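Local coordinates for phosphate-binding protein (PDB 5UB4) that probably acts as the periplasmic phosphate-binding component of an ABC transporter, capturing its anionic ligand in a cleft between two lobes, at residues Leu82-Arg87 with Pro208-Val213. Residues are numbered along the deposited sequence; the frame is centred on the assembly and turned at random.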
# COMPACT_ATOMS: atom_id res chain seq x y z
N LEU A 82 -10.62 1.29 -10.85
CA LEU A 82 -12.07 1.19 -10.92
C LEU A 82 -12.72 2.27 -10.07
O LEU A 82 -13.64 2.95 -10.55
CB LEU A 82 -12.50 -0.15 -10.32
CG LEU A 82 -13.98 -0.52 -10.53
CD1 LEU A 82 -14.22 -0.88 -11.98
CD2 LEU A 82 -14.38 -1.70 -9.65
N LEU A 83 -12.28 2.37 -8.80
CA LEU A 83 -12.89 3.19 -7.77
C LEU A 83 -11.80 3.64 -6.74
O LEU A 83 -10.90 2.88 -6.46
CB LEU A 83 -13.98 2.40 -7.01
CG LEU A 83 -15.32 2.11 -7.71
CD1 LEU A 83 -16.21 1.23 -6.86
CD2 LEU A 83 -16.08 3.39 -8.00
N MET A 84 -11.89 4.86 -6.24
CA MET A 84 -11.09 5.34 -5.07
C MET A 84 -11.73 4.78 -3.80
O MET A 84 -12.94 4.67 -3.72
CB MET A 84 -11.03 6.88 -5.03
CG MET A 84 -10.38 7.52 -6.28
SD MET A 84 -8.79 6.87 -6.88
CE MET A 84 -7.87 7.21 -5.38
N THR A 85 -10.90 4.40 -2.84
CA THR A 85 -11.33 3.64 -1.67
C THR A 85 -10.93 4.41 -0.44
O THR A 85 -9.81 4.95 -0.35
CB THR A 85 -10.69 2.22 -1.68
OG1 THR A 85 -11.04 1.54 -2.90
CG2 THR A 85 -11.10 1.37 -0.54
N GLU A 86 -11.86 4.44 0.53
CA GLU A 86 -11.64 5.11 1.80
C GLU A 86 -11.54 4.02 2.82
O GLU A 86 -12.43 3.14 2.85
CB GLU A 86 -12.86 6.01 2.09
CG GLU A 86 -12.78 6.79 3.38
CD GLU A 86 -14.10 7.45 3.69
OE1 GLU A 86 -14.41 8.44 2.98
OE2 GLU A 86 -14.80 6.95 4.62
N ARG A 87 -10.49 4.03 3.63
CA ARG A 87 -10.32 3.06 4.74
C ARG A 87 -10.18 3.75 6.13
O ARG A 87 -9.58 4.81 6.26
CB ARG A 87 -9.09 2.20 4.47
CG ARG A 87 -9.17 1.20 3.27
CD ARG A 87 -7.82 0.57 3.01
NE ARG A 87 -7.81 -0.31 1.83
CZ ARG A 87 -6.73 -0.93 1.36
NH1 ARG A 87 -5.55 -0.82 1.99
NH2 ARG A 87 -6.81 -1.69 0.27
N PRO A 208 0.39 14.23 1.33
CA PRO A 208 -0.50 13.06 1.32
C PRO A 208 -0.81 12.56 -0.08
O PRO A 208 -0.78 13.34 -1.03
CB PRO A 208 -1.78 13.60 1.94
CG PRO A 208 -1.79 15.01 1.44
CD PRO A 208 -0.36 15.48 1.51
N VAL A 209 -1.21 11.31 -0.16
CA VAL A 209 -1.72 10.72 -1.39
C VAL A 209 -3.05 10.04 -1.03
O VAL A 209 -3.32 9.78 0.16
CB VAL A 209 -0.70 9.74 -2.05
CG1 VAL A 209 0.61 10.44 -2.43
CG2 VAL A 209 -0.45 8.54 -1.13
N PRO A 210 -3.89 9.73 -2.04
CA PRO A 210 -5.08 8.94 -1.74
C PRO A 210 -4.68 7.58 -1.18
O PRO A 210 -3.69 6.99 -1.62
CB PRO A 210 -5.80 8.80 -3.10
CG PRO A 210 -5.14 9.77 -4.00
CD PRO A 210 -3.72 9.91 -3.50
N ARG A 211 -5.45 7.13 -0.21
CA ARG A 211 -5.10 5.99 0.61
C ARG A 211 -5.11 4.66 -0.15
O ARG A 211 -4.21 3.85 -0.03
CB ARG A 211 -6.06 5.95 1.80
CG ARG A 211 -6.12 4.64 2.52
CD ARG A 211 -4.98 4.42 3.50
NE ARG A 211 -5.62 4.69 4.76
CZ ARG A 211 -5.71 3.88 5.80
NH1 ARG A 211 -5.12 2.70 5.82
NH2 ARG A 211 -6.43 4.30 6.85
N ALA A 212 -6.15 4.41 -0.92
CA ALA A 212 -6.31 3.10 -1.62
C ALA A 212 -7.22 3.24 -2.82
O ALA A 212 -7.91 4.28 -2.99
CB ALA A 212 -6.83 2.03 -0.63
N VAL A 213 -7.16 2.21 -3.66
CA VAL A 213 -7.88 2.16 -4.91
C VAL A 213 -8.24 0.71 -5.25
O VAL A 213 -7.46 -0.22 -4.95
CB VAL A 213 -7.02 2.81 -6.04
CG1 VAL A 213 -5.73 2.06 -6.23
CG2 VAL A 213 -7.77 2.93 -7.35
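L83 O meets V213 twice: CG2 lies 3.3 Å from it, and V213 CA offers it a CA-H...O contact. The backbones of L82 and L83 both hydrogen-bond E214, a classic beta bulge that precedes M84, which forms an antiparallel non-hydrogen-bonded pair with V213. The M84 chain folds back at chi2 and chi3, which brings CE against P210 CB at 3.5 Å, a tight carbon contact, while SD lies beside V213 CG2. At T85 one backbone bond crosses, N to A212 O (3.0 Å, 155° at the hydrogen), the donor standing 49° out of the carbonyl plane; T85 OG1 instead bonds E214. R87 runs extended from CG to NE, laying its guanidinium flat against A212, whose methyl covers one face centrally, CB 3.5 Å from the guanidinium plane. R87 CB in turn lies over one face of the R211 guanidinium, 4.0 Å from CZ. S64 OG holds R87 NH2 and F249 adds a cation-pi contact; a phosphate ion, probably from the crystallisation liquor, lies about 6 Å from the R87 side chain and may mark a pocket. The touching parts run 117° apart, so they diverge toward R87 and R211. Strand 79-87 is bordered by 209-217 and 251-255, with L83 against helix 222-235 and M84 against helix 259-277, while R211 reaches F93 of strand 92-100.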